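Local coordinates for protein Alpha/beta hydrolase (Paenibacillus sp. VTT E-133280, PDB 6TJ2) that probably acts as an extracellular methyl salicylate esterase of the alpha/beta-hydrolase family, resembling tobacco salicylic acid binding protein 2 in structure and function, at residues N87-H92 with G171-T176; S121-V126 with K135-F140; V126-P131 with L216-S221. One frame throughout, in Å; residues are numbered along the deposited sequence.

Interaction 1 (N87-H92 with G171-T176)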
loop_
_atom_site.group_PDB
_atom_site.type_symbol
_atom_site.label_atom_id
_atom_site.label_comp_id
_atom_site.label_asym_id
_atom_site.label_seq_id
_atom_site.Cartn_x
_atom_site.Cartn_y
_atom_site.Cartn_z
ATOM N N ASN A 87 -29.394 -19.252 16.397
ATOM C CA ASN A 87 -28.617 -20.122 17.300
ATOM C C ASN A 87 -27.432 -19.337 17.841
ATOM O O ASN A 87 -26.346 -19.348 17.232
ATOM C CB ASN A 87 -28.169 -21.399 16.639
ATOM C CG ASN A 87 -27.540 -22.356 17.623
ATOM O OD1 ASN A 87 -27.395 -22.013 18.793
ATOM N ND2 ASN A 87 -27.093 -23.482 17.125
ATOM N N ASN A 88 -27.642 -18.655 18.950
ATOM C CA ASN A 88 -26.573 -17.867 19.599
ATOM C C ASN A 88 -25.411 -18.749 20.060
ATOM O O ASN A 88 -24.347 -18.188 20.307
ATOM C CB ASN A 88 -27.165 -17.040 20.743
ATOM C CG ASN A 88 -28.020 -15.880 20.270
ATOM O OD1 ASN A 88 -27.907 -15.458 19.118
ATOM N ND2 ASN A 88 -28.751 -15.305 21.195
ATOM N N ASN A 89 -25.619 -20.050 20.151
ATOM C CA ASN A 89 -24.582 -20.977 20.616
ATOM C C ASN A 89 -24.003 -21.811 19.493
ATOM O O ASN A 89 -23.295 -22.803 19.741
ATOM C CB ASN A 89 -25.120 -21.855 21.757
ATOM C CG ASN A 89 -25.422 -21.063 23.018
ATOM O OD1 ASN A 89 -24.854 -20.027 23.295
ATOM N ND2 ASN A 89 -26.222 -21.673 23.883
ATOM N N VAL A 90 -24.206 -21.382 18.250
ATOM C CA VAL A 90 -23.652 -22.093 17.080
ATOM C C VAL A 90 -22.134 -22.213 17.186
ATOM O O VAL A 90 -21.460 -21.316 17.729
ATOM C CB VAL A 90 -24.092 -21.431 15.766
ATOM C CG1 VAL A 90 -23.345 -20.130 15.544
ATOM C CG2 VAL A 90 -23.883 -22.347 14.615
ATOM N N THR A 91 -21.617 -23.356 16.698
ATOM C CA THR A 91 -20.175 -23.623 16.655
ATOM C C THR A 91 -19.618 -23.537 15.244
ATOM O O THR A 91 -20.348 -23.615 14.257
ATOM C CB THR A 91 -19.836 -24.990 17.240
ATOM O OG1 THR A 91 -20.347 -25.965 16.333
ATOM C CG2 THR A 91 -20.438 -25.152 18.624
ATOM N N HIS A 92 -18.308 -23.436 15.164
ATOM C CA HIS A 92 -17.631 -23.438 13.832
ATOM C C HIS A 92 -17.900 -24.749 13.109
ATOM O O HIS A 92 -18.119 -24.750 11.870
ATOM C CB HIS A 92 -16.102 -23.195 13.992
ATOM C CG HIS A 92 -15.515 -22.547 12.775
ATOM N ND1 HIS A 92 -15.208 -23.263 11.657
ATOM C CD2 HIS A 92 -15.188 -21.268 12.568
ATOM C CE1 HIS A 92 -14.651 -22.449 10.788
ATOM N NE2 HIS A 92 -14.679 -21.187 11.273
ATOM N N GLY A 171 -24.611 -10.741 27.423
ATOM C CA GLY A 171 -25.267 -11.751 28.262
ATOM C C GLY A 171 -25.943 -12.860 27.449
ATOM O O GLY A 171 -26.703 -13.621 28.008
ATOM N N ASN A 172 -25.747 -12.961 26.130
ATOM C CA ASN A 172 -26.378 -14.016 25.313
ATOM C C ASN A 172 -25.385 -14.546 24.267
ATOM O O ASN A 172 -25.830 -15.103 23.268
ATOM C CB ASN A 172 -27.682 -13.568 24.657
ATOM C CG ASN A 172 -27.483 -12.470 23.646
ATOM O OD1 ASN A 172 -26.364 -12.039 23.364
ATOM N ND2 ASN A 172 -28.597 -12.003 23.112
ATOM N N ASN A 173 -24.090 -14.337 24.490
ATOM C CA ASN A 173 -23.069 -14.928 23.601
ATOM C C ASN A 173 -23.140 -14.300 22.208
ATOM O O ASN A 173 -22.787 -15.008 21.274
ATOM C CB ASN A 173 -23.159 -16.442 23.519
ATOM C CG ASN A 173 -21.907 -17.097 22.988
ATOM O OD1 ASN A 173 -21.978 -18.011 22.134
ATOM N ND2 ASN A 173 -20.769 -16.683 23.495
ATOM N N THR A 174 -23.419 -13.014 22.111
ATOM C CA THR A 174 -23.395 -12.319 20.813
ATOM C C THR A 174 -22.522 -11.084 20.899
ATOM O O THR A 174 -22.263 -10.533 21.994
ATOM C CB THR A 174 -24.774 -11.974 20.273
ATOM O OG1 THR A 174 -25.444 -11.009 21.100
ATOM C CG2 THR A 174 -25.659 -13.204 20.117
ATOM N N ILE A 175 -22.038 -10.658 19.738
ATOM C CA ILE A 175 -21.300 -9.389 19.634
ATOM C C ILE A 175 -22.044 -8.496 18.675
ATOM O O ILE A 175 -22.255 -8.847 17.505
ATOM C CB ILE A 175 -19.877 -9.638 19.107
ATOM C CG1 ILE A 175 -19.079 -10.466 20.118
ATOM C CG2 ILE A 175 -19.202 -8.309 18.809
ATOM C CD1 ILE A 175 -17.757 -11.019 19.551
ATOM N N THR A 176 -22.441 -7.337 19.184
ATOM C CA THR A 176 -23.030 -6.266 18.369
ATOM C C THR A 176 -21.965 -5.204 18.159
ATOM O O THR A 176 -21.478 -4.650 19.161
ATOM C CB THR A 176 -24.290 -5.684 19.003
ATOM O OG1 THR A 176 -25.243 -6.739 19.192
ATOM C CG2 THR A 176 -24.893 -4.580 18.168
HETATM O O HOH W 1 -26.194 -18.021 24.336
#

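Interaction 2 (S121-V126 with K135-F140)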
loop_
_atom_site.group_PDB
_atom_site.type_symbol
_atom_site.label_atom_id
_atom_site.label_comp_id
_atom_site.label_asym_id
_atom_site.label_seq_id
_atom_site.Cartn_x
_atom_site.Cartn_y
_atom_site.Cartn_z
ATOM N N SER A 121 -12.213 -18.276 7.358
ATOM C CA SER A 121 -12.053 -19.461 8.226
ATOM C C SER A 121 -12.989 -20.588 7.805
ATOM O O SER A 121 -12.600 -21.788 7.878
ATOM C CB SER A 121 -12.201 -19.150 9.681
ATOM O OG SER A 121 -13.530 -18.873 10.046
ATOM N N VAL A 122 -14.155 -20.248 7.308
ATOM C CA VAL A 122 -15.156 -21.207 6.823
ATOM C C VAL A 122 -14.689 -21.831 5.517
ATOM O O VAL A 122 -14.817 -23.062 5.344
ATOM C CB VAL A 122 -16.519 -20.534 6.698
ATOM C CG1 VAL A 122 -17.538 -21.553 6.180
ATOM C CG2 VAL A 122 -16.972 -19.951 8.040
ATOM N N ILE A 123 -14.130 -21.062 4.587
ATOM C CA ILE A 123 -13.617 -21.706 3.361
ATOM C C ILE A 123 -12.462 -22.644 3.698
ATOM O O ILE A 123 -12.301 -23.700 3.031
ATOM C CB ILE A 123 -13.306 -20.754 2.205
ATOM C CG1 ILE A 123 -12.062 -19.904 2.460
ATOM C CG2 ILE A 123 -14.549 -19.919 1.916
ATOM C CD1 ILE A 123 -11.868 -18.789 1.453
ATOM N N GLN A 124 -11.633 -22.316 4.720
ATOM C CA GLN A 124 -10.570 -23.264 5.130
ATOM C C GLN A 124 -11.185 -24.581 5.590
ATOM O O GLN A 124 -10.738 -25.659 5.141
ATOM C CB GLN A 124 -9.712 -22.648 6.223
ATOM C CG GLN A 124 -8.816 -21.496 5.767
ATOM C CD GLN A 124 -8.165 -20.861 6.969
ATOM O OE1 GLN A 124 -8.866 -20.486 7.936
ATOM N NE2 GLN A 124 -6.832 -20.765 6.970
ATOM N N THR A 125 -12.118 -24.538 6.515
ATOM C CA THR A 125 -12.641 -25.761 7.120
ATOM C C THR A 125 -13.520 -26.514 6.136
ATOM O O THR A 125 -13.460 -27.774 6.101
ATOM C CB THR A 125 -13.344 -25.462 8.428
ATOM O OG1 THR A 125 -14.392 -24.526 8.203
ATOM C CG2 THR A 125 -12.402 -24.979 9.502
ATOM N N VAL A 126 -14.203 -25.820 5.244
ATOM C CA VAL A 126 -14.978 -26.485 4.186
ATOM C C VAL A 126 -14.063 -27.217 3.207
ATOM O O VAL A 126 -14.318 -28.386 2.854
ATOM C CB VAL A 126 -15.912 -25.504 3.479
ATOM C CG1 VAL A 126 -16.518 -26.064 2.196
ATOM C CG2 VAL A 126 -17.019 -25.047 4.438
ATOM N N LYS A 135 -12.036 -25.844 -7.395
ATOM C CA LYS A 135 -11.084 -25.399 -8.432
ATOM C C LYS A 135 -10.015 -24.458 -7.845
ATOM O O LYS A 135 -8.842 -24.541 -8.223
ATOM C CB LYS A 135 -11.863 -24.748 -9.579
ATOM C CG LYS A 135 -11.036 -24.172 -10.728
ATOM C CD LYS A 135 -11.832 -23.194 -11.576
ATOM C CE LYS A 135 -12.246 -23.657 -12.939
ATOM N NZ LYS A 135 -11.105 -24.266 -13.673
ATOM N N ARG A 136 -10.435 -23.512 -7.005
ATOM C CA ARG A 136 -9.570 -22.431 -6.479
ATOM C C ARG A 136 -10.268 -21.866 -5.249
ATOM O O ARG A 136 -11.515 -21.829 -5.215
ATOM C CB ARG A 136 -9.329 -21.373 -7.564
ATOM C CG ARG A 136 -8.470 -20.187 -7.140
ATOM C CD ARG A 136 -8.044 -19.296 -8.298
ATOM N NE ARG A 136 -7.011 -19.877 -9.104
ATOM C CZ ARG A 136 -5.676 -19.686 -8.913
ATOM N NH1 ARG A 136 -5.096 -18.910 -7.969
ATOM N NH2 ARG A 136 -4.864 -20.327 -9.741
ATOM N N ILE A 137 -9.480 -21.457 -4.281
ATOM C CA ILE A 137 -9.985 -20.855 -3.023
ATOM C C ILE A 137 -9.585 -19.392 -3.017
ATOM O O ILE A 137 -8.379 -19.079 -3.210
ATOM C CB ILE A 137 -9.454 -21.606 -1.817
ATOM C CG1 ILE A 137 -9.760 -23.099 -1.864
ATOM C CG2 ILE A 137 -9.984 -20.954 -0.568
ATOM C CD1 ILE A 137 -8.961 -23.889 -0.818
ATOM N N VAL A 138 -10.539 -18.489 -2.861
ATOM C CA VAL A 138 -10.294 -17.037 -2.919
ATOM C C VAL A 138 -10.616 -16.452 -1.562
ATOM O O VAL A 138 -11.769 -16.559 -1.107
ATOM C CB VAL A 138 -11.090 -16.354 -4.045
ATOM C CG1 VAL A 138 -10.848 -14.856 -4.030
ATOM C CG2 VAL A 138 -10.727 -16.962 -5.390
ATOM N N PHE A 139 -9.645 -15.838 -0.955
ATOM C CA PHE A 139 -9.814 -15.076 0.288
ATOM C C PHE A 139 -10.012 -13.623 -0.068
ATOM O O PHE A 139 -9.088 -13.002 -0.614
ATOM C CB PHE A 139 -8.589 -15.230 1.179
ATOM C CG PHE A 139 -8.427 -16.617 1.732
ATOM C CD1 PHE A 139 -8.760 -16.886 3.053
ATOM C CD2 PHE A 139 -7.955 -17.657 0.976
ATOM C CE1 PHE A 139 -8.646 -18.167 3.561
ATOM C CE2 PHE A 139 -7.838 -18.941 1.465
ATOM C CZ PHE A 139 -8.232 -19.196 2.757
ATOM N N PHE A 140 -11.151 -13.041 0.173
ATOM C CA PHE A 140 -11.529 -11.652 -0.139
ATOM C C PHE A 140 -11.599 -10.860 1.150
ATOM O O PHE A 140 -12.553 -11.034 1.897
ATOM C CB PHE A 140 -12.805 -11.612 -0.972
ATOM C CG PHE A 140 -13.480 -10.272 -1.080
ATOM C CD1 PHE A 140 -14.864 -10.172 -1.195
ATOM C CD2 PHE A 140 -12.740 -9.099 -1.089
ATOM C CE1 PHE A 140 -15.469 -8.926 -1.216
ATOM C CE2 PHE A 140 -13.355 -7.864 -1.078
ATOM C CZ PHE A 140 -14.734 -7.780 -1.152
#

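Interaction 3 (V126-P131 with L216-S221)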
loop_
_atom_site.group_PDB
_atom_site.type_symbol
_atom_site.label_atom_id
_atom_site.label_comp_id
_atom_site.label_asym_id
_atom_site.label_seq_id
_atom_site.Cartn_x
_atom_site.Cartn_y
_atom_site.Cartn_z
ATOM N N VAL A 126 -14.203 -25.820 5.244
ATOM C CA VAL A 126 -14.978 -26.485 4.186
ATOM C C VAL A 126 -14.063 -27.217 3.207
ATOM O O VAL A 126 -14.318 -28.386 2.854
ATOM C CB VAL A 126 -15.912 -25.504 3.479
ATOM C CG1 VAL A 126 -16.518 -26.064 2.196
ATOM C CG2 VAL A 126 -17.019 -25.047 4.438
ATOM N N SER A 127 -12.977 -26.564 2.793
ATOM C CA SER A 127 -12.056 -27.155 1.813
ATOM C C SER A 127 -11.445 -28.423 2.364
ATOM O O SER A 127 -11.119 -29.293 1.528
ATOM C CB SER A 127 -11.044 -26.167 1.365
ATOM O OG SER A 127 -10.112 -25.958 2.388
ATOM N N GLN A 128 -11.329 -28.581 3.691
ATOM C CA GLN A 128 -10.776 -29.836 4.301
ATOM C C GLN A 128 -11.655 -31.032 4.017
ATOM O O GLN A 128 -11.149 -32.191 4.053
ATOM C CB GLN A 128 -10.632 -29.650 5.817
ATOM C CG GLN A 128 -9.575 -28.628 6.085
ATOM C CD GLN A 128 -9.188 -28.489 7.529
ATOM O OE1 GLN A 128 -10.020 -28.557 8.451
ATOM N NE2 GLN A 128 -7.987 -28.099 7.708
ATOM N N GLN A 129 -12.948 -30.827 3.866
ATOM C CA GLN A 129 -13.943 -31.905 3.751
ATOM C C GLN A 129 -14.308 -32.188 2.310
ATOM O O GLN A 129 -14.697 -33.339 2.048
ATOM C CB GLN A 129 -15.179 -31.499 4.551
ATOM C CG GLN A 129 -14.882 -31.468 6.035
ATOM C CD GLN A 129 -16.143 -31.377 6.839
ATOM O OE1 GLN A 129 -17.174 -31.998 6.518
ATOM N NE2 GLN A 129 -16.028 -30.609 7.913
ATOM N N VAL A 130 -14.202 -31.222 1.385
ATOM C CA VAL A 130 -14.596 -31.421 -0.037
ATOM C C VAL A 130 -13.501 -30.952 -0.969
ATOM O O VAL A 130 -13.758 -30.292 -1.973
ATOM C CB VAL A 130 -15.948 -30.758 -0.349
ATOM C CG1 VAL A 130 -17.077 -31.449 0.405
ATOM C CG2 VAL A 130 -15.999 -29.261 -0.083
ATOM N N PRO A 131 -12.229 -31.339 -0.736
ATOM C CA PRO A 131 -11.152 -30.778 -1.534
ATOM C C PRO A 131 -11.223 -31.064 -3.035
ATOM O O PRO A 131 -10.822 -30.272 -3.865
ATOM C CB PRO A 131 -9.901 -31.458 -0.971
ATOM C CG PRO A 131 -10.404 -32.693 -0.254
ATOM C CD PRO A 131 -11.733 -32.234 0.329
ATOM N N LEU A 216 -6.395 -26.893 11.300
ATOM C CA LEU A 216 -6.251 -26.534 9.874
ATOM C C LEU A 216 -5.044 -27.203 9.220
ATOM O O LEU A 216 -4.640 -26.805 8.157
ATOM C CB LEU A 216 -6.174 -25.011 9.755
ATOM C CG LEU A 216 -7.351 -24.227 10.265
ATOM C CD1 LEU A 216 -7.043 -22.753 10.251
ATOM C CD2 LEU A 216 -8.572 -24.523 9.401
ATOM N N LYS A 217 -4.579 -28.311 9.812
ATOM C CA LYS A 217 -3.472 -29.076 9.220
ATOM C C LYS A 217 -3.833 -29.535 7.809
ATOM O O LYS A 217 -2.977 -29.448 6.890
ATOM C CB LYS A 217 -3.162 -30.288 10.088
ATOM C CG LYS A 217 -2.631 -29.920 11.465
ATOM C CD LYS A 217 -2.140 -31.160 12.195
ATOM C CE LYS A 217 -1.284 -30.777 13.378
ATOM N NZ LYS A 217 -2.072 -30.042 14.392
ATOM N N LYS A 218 -5.068 -30.037 7.621
ATOM C CA LYS A 218 -5.463 -30.538 6.300
ATOM C C LYS A 218 -5.430 -29.364 5.310
ATOM O O LYS A 218 -4.906 -29.516 4.217
ATOM C CB LYS A 218 -6.780 -31.310 6.338
ATOM C CG LYS A 218 -7.231 -31.743 4.962
ATOM C CD LYS A 218 -8.199 -32.916 4.951
ATOM C CE LYS A 218 -8.406 -33.506 3.570
ATOM N NZ LYS A 218 -7.137 -34.030 3.021
ATOM N N PHE A 219 -6.039 -28.225 5.669
ATOM C CA PHE A 219 -6.066 -27.060 4.764
ATOM C C PHE A 219 -4.664 -26.697 4.282
ATOM O O PHE A 219 -4.460 -26.461 3.081
ATOM C CB PHE A 219 -6.704 -25.858 5.441
ATOM C CG PHE A 219 -6.584 -24.605 4.615
ATOM C CD1 PHE A 219 -7.401 -24.421 3.518
ATOM C CD2 PHE A 219 -5.592 -23.674 4.841
ATOM C CE1 PHE A 219 -7.220 -23.332 2.695
ATOM C CE2 PHE A 219 -5.425 -22.569 4.013
ATOM C CZ PHE A 219 -6.255 -22.389 2.952
ATOM N N TYR A 220 -3.723 -26.651 5.217
ATOM C CA TYR A 220 -2.334 -26.232 4.891
ATOM C C TYR A 220 -1.564 -27.345 4.171
ATOM O O TYR A 220 -0.518 -26.984 3.630
ATOM C CB TYR A 220 -1.599 -25.717 6.132
ATOM C CG TYR A 220 -2.095 -24.334 6.489
ATOM C CD1 TYR A 220 -1.795 -23.260 5.664
ATOM C CD2 TYR A 220 -2.938 -24.107 7.529
ATOM C CE1 TYR A 220 -2.259 -21.982 5.953
ATOM C CE2 TYR A 220 -3.454 -22.855 7.816
ATOM C CZ TYR A 220 -3.119 -21.772 7.018
ATOM O OH TYR A 220 -3.604 -20.509 7.230
ATOM N N SER A 221 -2.105 -28.543 3.988
ATOM C CA SER A 221 -1.482 -29.586 3.133
ATOM C C SER A 221 -2.110 -29.614 1.741
ATOM O O SER A 221 -1.508 -30.227 0.864
ATOM C CB SER A 221 -1.631 -30.918 3.805
ATOM O OG SER A 221 -2.966 -31.397 3.659
#

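Interaction 1 (N87-H92 with G171-T176)
The side chain of Asn88 lies across the backbone of Asn172 and the methyl group of Thr174: Asn88 CB is 3.5 Å from Asn172 O, and Asn88 OD1 is 3.3 Å from Thr174 CG2. It projects from a type I beta turn, Asn87 to Val90, in the loop that leads to helix 92-105 of the alpha/beta-hydrolase fold. The turn is closed by Val90 N bonding to Asn87 O and reinforced by an Asx turn, in which Asn89 N donates to Asn87 OD1 at 3.0 Å. That donor stands 43° out of the carbonyl plane of the Asn87 amide. A chi1 of -72° sets Asn88 CG beside its own backbone N, 3.6 Å from Thr174 CG2; Asn88 OD1 also takes a weak bond from Lys86 NZ. On the facing side, Asn172 OD1 accepts from Thr174 OG1 at 2.7 Å and is hydrogen-bonded to Ser170 OG, so two hydroxyls grip this oxygen where helix 157-170 gives way to strand 174-175. The amide planes of Asn88 and Asn172 are turned 56° against each other, too oblique for flat stacking, and Asn88 ND2 stays 3.8 Å from Asn172 ND2. This is a surface contact, and solvent completes it: one water donates its hydrogens to Asn89 OD1 at 2.6 Å and, more weakly, to Asn172 O at 3.1 Å.

Interaction 2 (S121-V126 with K135-F140)
Gln124 NE2 hydrogen-bonds to Pro145 O, while the stem of the same side chain meets Phe139. Gln124 CG lies in the plane of the Phe139 ring at its edge, 3.8 Å from Phe139 CZ. The glutamine belongs to helix 119-129, the connection of a beta-alpha-beta crossover between the parallel strands 111-117 and 134-139. Between the side chains the contact is apolar, and Ile123 carries most of it. Its CG1 lies between the backbone N and the carbonyl carbon (chi1 72°), and CD1 is extended from there towards the strand. Ile123 CD1 stands over the centre of the Phe139 ring, 3.8 Å from the centroid and only 5° off the ring normal, a CH-pi contact with the methyl almost equally far from all six ring carbons. Ile123 CD1 is also wedged against Ile137 CG2 at 3.5 Å and Val138 O at 3.4 Å. The ring is thus met in two ways, by a methyl over one face and by a methylene at the edge. An alanine in place of Phe139 would probably open a gap beside the helix, leaving Ile123 CD1 without its aromatic face and Gln124 CG without the edge it rests on. The short segments run nearly antiparallel, 160° between their directions and 9.3 Å apart at closest approach, as expected for a crossover helix packed on its strand. Ile123 also touches the probable nucleophile elbow of Gly115, Ser117 and Gly119; Phe219 of helix 217-221 packs on Ile137 and Phe139, and strand 226-231 borders strand 134-139 within the sheet.

Interaction 3 (V126-P131 with L216-S221)
Two torsions set up the meeting of Gln128 with Lys218: Gln128 CG turns beside its own backbone N (chi1 -67°), and Lys218 CG is anti to its N (chi1 176°), after which both chains continue extended. The two slide past each other in opposite directions, with Gln128 CG 3.9 Å from Lys218 CB. The contact joins the last turn of helix 119-129, part of the central beta-alpha-beta unit of this alpha/beta hydrolase, to the short, weakly bonded helix 217-221. Gln128 CG also comes to 3.6 Å from Phe219 N, so the side chain rests against the backbone as well as the lysine stem. The extended stem brings Lys218 CE to 3.1 Å from Gln128 O, and the chain bends only beyond it, at chi4; a methylene next to the ammonium is probably polarised, which would make it suited to this backbone carbonyl. Pro131 CG lies farther off, 4.4 Å from Lys218 CE. Deeper in, Ser127 OG meets the Phe219 ring at its edge and in its plane, 3.3 Å from Phe219 CD1, while Ser127 OG hydrogen-bonds to Gln124 O and, weakly, to Ile123 O. Lys217 NZ forms a salt bridge with Asp147. Within 217-221, Lys218 O accepts twice from Ser221: from Ser221 N at 3.0 Å and from Ser221 OG at 2.8 Å.

Overall arrangement
Interactions 2 and 3 both use helix 119-129, share Val126 and have centres about 9 Å apart: the first packs the helix inward on strand 134-139, the second joins its last turn to helix 217-221. Phe219 links them, Phe219 CZ lying 3.8 Å from Phe139 CZ. Their chemistry follows depth. Interaction 2 is buried and largely hydrocarbon; interaction 3, partly buried, mixes aliphatic stems with a backbone carbonyl and a hydroxyl at a ring edge; interaction 1 is a surface contact between a loop and the residues leading into strand 174-175, made by asparagines, a threonine methyl and a water. Interactions 1 and 2 nevertheless touch where His92 NE2 meets Ser121 OG at 2.9 Å, probably a hydrogen bond.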